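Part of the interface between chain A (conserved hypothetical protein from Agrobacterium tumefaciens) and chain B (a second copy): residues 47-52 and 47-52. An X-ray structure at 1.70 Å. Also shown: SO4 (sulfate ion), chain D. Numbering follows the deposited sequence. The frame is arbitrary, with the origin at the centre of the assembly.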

ATOM      1  N   GLY A  47      -6.676   4.606   7.703  1.00 12.06           N
ATOM      2  CA  GLY A  47      -6.568   5.061   9.095  1.00 12.97           C
ATOM      3  C   GLY A  47      -5.142   5.358   9.568  1.00 12.76           C
ATOM      4  O   GLY A  47      -4.989   5.774  10.734  1.00 13.83           O
ATOM      5  N   LEU A  48      -4.135   5.191   8.719  1.00 11.87           N
ATOM      6  CA  LEU A  48      -2.757   5.536   9.167  1.00 13.18           C
ATOM      7  C   LEU A  48      -2.706   7.038   9.510  1.00 12.32           C
ATOM      8  O   LEU A  48      -3.005   7.867   8.646  1.00 13.32           O
ATOM      9  N   LYS A  49      -2.181   7.365  10.701  1.00 11.97           N
ATOM     10  CA  LYS A  49      -1.932   8.794  11.055  1.00 12.39           C
ATOM     11  C   LYS A  49      -0.482   9.134  10.692  1.00 12.98           C
ATOM     12  O   LYS A  49       0.456   8.721  11.367  1.00 13.34           O
ATOM     13  N   VAL A  50      -0.306   9.807   9.553  1.00 10.94           N
ATOM     14  CA  VAL A  50       1.021  10.042   9.006  1.00 11.14           C
ATOM     15  C   VAL A  50       1.511  11.467   9.265  1.00 13.01           C
ATOM     16  O   VAL A  50       0.793  12.449   8.935  1.00 13.22           O
ATOM     17  N   THR A  51       2.704  11.580   9.851  1.00 11.63           N
ATOM     18  CA  THR A  51       3.329  12.910  10.004  1.00 12.72           C
ATOM     19  C   THR A  51       4.277  13.020   8.797  1.00 13.47           C
ATOM     20  O   THR A  51       5.251  12.249   8.673  1.00 14.26           O
ATOM     21  N   PRO A  52       4.042  14.004   7.911  1.00 13.36           N
ATOM     22  CA  PRO A  52       4.913  14.147   6.751  1.00 13.20           C
ATOM     23  C   PRO A  52       6.259  14.831   7.118  1.00 13.30           C
ATOM     24  O   PRO A  52       6.449  15.341   8.257  1.00 14.85           O
TER
ATOM     25  N   GLY B  47       9.114   5.057   4.210  1.00 11.72           N
ATOM     26  CA  GLY B  47       9.395   6.315   4.959  1.00 13.84           C
ATOM     27  C   GLY B  47       8.180   7.020   5.608  1.00 13.67           C
ATOM     28  O   GLY B  47       8.326   8.156   6.138  1.00 16.37           O
ATOM     29  N   LEU B  48       7.006   6.395   5.611  1.00 12.75           N
ATOM     30  CA  LEU B  48       5.856   7.017   6.257  1.00 13.86           C
ATOM     31  C   LEU B  48       6.083   6.940   7.754  1.00 13.46           C
ATOM     32  O   LEU B  48       6.287   5.836   8.304  1.00 14.35           O
ATOM     33  N   LYS B  49       5.954   8.079   8.419  1.00 11.78           N
ATOM     34  CA  LYS B  49       6.037   8.100   9.900  1.00 13.09           C
ATOM     35  C   LYS B  49       4.579   7.978  10.413  1.00 13.67           C
ATOM     36  O   LYS B  49       3.771   8.899  10.204  1.00 14.56           O
ATOM     37  N   VAL B  50       4.277   6.850  11.083  1.00 12.05           N
ATOM     38  CA  VAL B  50       2.931   6.550  11.463  1.00 12.09           C
ATOM     39  C   VAL B  50       2.821   6.493  13.003  1.00 12.83           C
ATOM     40  O   VAL B  50       3.654   5.853  13.691  1.00 13.13           O
ATOM     41  N   THR B  51       1.816   7.169  13.535  1.00 11.40           N
ATOM     42  CA  THR B  51       1.573   7.100  14.978  1.00 12.38           C
ATOM     43  C   THR B  51       0.438   6.130  15.192  1.00 13.67           C
ATOM     44  O   THR B  51      -0.647   6.359  14.669  1.00 13.77           O
ATOM     45  N   PRO B  52       0.666   5.079  15.994  1.00 13.81           N
ATOM     46  CA  PRO B  52      -0.395   4.090  16.163  1.00 15.01           C
ATOM     47  C   PRO B  52      -1.431   4.541  17.199  1.00 14.07           C
ATOM     48  O   PRO B  52      -1.282   5.596  17.844  1.00 15.00           O
TER

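Two copies of the same short strand meet here in antiparallel fashion about the pair Val A50 and Val B50, whose CA atoms lie 4.7 Å apart. Two backbone hydrogen bonds join them: Thr A51 N donates to Lys B49 O at 2.9 Å, and Thr B51 N to Lys A49 O at 3.0 Å.

The apolar packing gathers on the valine face. Both valines are t, and their CG2 atoms approach only loosely, at 4.4 Å. Closer contacts come from the leucines, which leave CA sideways yet, with chi1 m and chi2 t, reach across: Leu A48 CD2 lies 3.9 Å from Val B50 CG1, and Val A50 CG1 is 3.8 Å from Leu B48 CD2. Leu A48 CD1 and Leu B48 CD1 meet at 4.0 Å. Compact, beta-branched valine suits the extended backbone, while longer leucine reaches from the flanking loop to the valine of the other chain; all four are buried.

The other face carries lysines and threonines, suited to its greater exposure. Lysine methylenes can pack while the charged end leads away: Lys B49 CG lies 4.2 Å from Thr A51 CB. The Lys B49 chain runs t, t, m, t, whereas Lys A49 adopts m, m, t, m, folding back so that NZ donates to Gly A47 O at 2.8 Å and to sulfate O3 at 2.9 Å and O1 at 3.0 Å. The sulfate probably comes from the crystallisation liquor.

Both threonines are m. Water 2 links their hydroxyls, 2.7 Å from Thr A51 OG1 and 2.7 Å from Thr B51 OG1, and donates to Lys A49 O at 2.8 Å. Waters 1 and 3 extend the pairing: water 1 accepts from Lys A49 N (2.9 Å) and donates to Thr B51 O (2.8 Å); water 3 likewise joins Lys B49 N (2.9 Å) to Thr A51 O (2.8 Å).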

ATOM      1  CB  LEU A  48      -1.712   5.310   8.051  1.00 12.06           C
ATOM      2  CG  LEU A  48      -1.528   3.863   7.591  1.00 13.98           C
ATOM      3  CD1 LEU A  48      -0.575   3.909   6.382  1.00 13.93           C
ATOM      4  CD2 LEU A  48      -0.956   2.968   8.744  1.00 14.37           C
ATOM      5  CB  LYS A  49      -2.200   9.013  12.567  1.00 15.65           C
ATOM      6  CG  LYS A  49      -3.602   8.586  13.058  1.00 18.54           C
ATOM      7  CD  LYS A  49      -4.697   8.945  12.114  1.00 21.78           C
ATOM      8  CE  LYS A  49      -6.078   8.639  12.758  1.00 24.79           C
ATOM      9  NZ  LYS A  49      -6.372   7.149  12.780  1.00 21.75           N
ATOM     10  CB  VAL A  50       0.991   9.809   7.488  1.00 11.99           C
ATOM     11  CG1 VAL A  50       2.399  10.050   6.922  1.00 14.82           C
ATOM     12  CG2 VAL A  50       0.463   8.334   7.213  1.00 12.98           C
ATOM     13  CB  THR A  51       4.127  12.940  11.320  1.00 14.49           C
ATOM     14  OG1 THR A  51       3.202  12.905  12.404  1.00 14.49           O
ATOM     15  CG2 THR A  51       4.949  14.244  11.370  1.00 14.54           C
ATOM     16  CB  PRO A  52       4.120  15.089   5.845  1.00 13.85           C
ATOM     17  CG  PRO A  52       3.492  16.057   6.836  1.00 11.90           C
ATOM     18  CD  PRO A  52       3.028  15.090   7.973  1.00 13.64           C
TER
ATOM     19  CB  LEU B  48       4.568   6.227   5.977  1.00 13.94           C
ATOM     20  CG  LEU B  48       3.965   6.272   4.603  1.00 15.04           C
ATOM     21  CD1 LEU B  48       2.683   5.306   4.627  1.00 14.11           C
ATOM     22  CD2 LEU B  48       3.510   7.698   4.185  1.00 13.47           C
ATOM     23  CB  LYS B  49       6.675   9.404  10.362  1.00 14.62           C
ATOM     24  CG  LYS B  49       6.488   9.561  11.922  1.00 19.06           C
ATOM     25  CD  LYS B  49       7.571  10.379  12.437  1.00 32.36           C
ATOM     26  CE  LYS B  49       8.693   9.431  12.769  1.00 37.16           C
ATOM     27  NZ  LYS B  49       9.490  10.159  13.734  1.00 39.01           N
ATOM     28  CB  VAL B  50       2.555   5.147  10.940  1.00 12.16           C
ATOM     29  CG1 VAL B  50       1.156   4.789  11.410  1.00 12.93           C
ATOM     30  CG2 VAL B  50       2.597   5.126   9.363  1.00 14.64           C
ATOM     31  CB  THR B  51       1.156   8.493  15.490  1.00 13.37           C
ATOM     32  OG1 THR B  51       2.264   9.373  15.237  1.00 13.51           O
ATOM     33  CG2 THR B  51       0.946   8.420  17.005  1.00 15.19           C
ATOM     34  CB  PRO B  52       0.363   2.869  16.716  1.00 14.60           C
ATOM     35  CG  PRO B  52       1.445   3.526  17.594  1.00 14.79           C
ATOM     36  CD  PRO B  52       1.900   4.704  16.714  1.00 13.69           C
TER
HETATM   37  S   SO4 D1001      -9.810   6.385  13.415  1.00 44.86           S
HETATM   38  O1  SO4 D1001      -9.138   6.134  12.141  1.00 39.26           O
HETATM   39  O2  SO4 D1001     -10.343   5.128  14.049  1.00 37.64           O
HETATM   40  O3  SO4 D1001      -8.823   7.007  14.328  1.00 43.30           O
HETATM   41  O4  SO4 D1001     -10.957   7.282  13.139  1.00 44.91           O
HETATM   42  O   HOH W   1      -2.181   5.146  12.639  1.00 14.40           O
HETATM   43  O   HOH W   2       1.802  10.633  12.922  1.00 16.69           O
HETATM   44  O   HOH W   3       6.123  10.437   6.745  1.00 15.64           O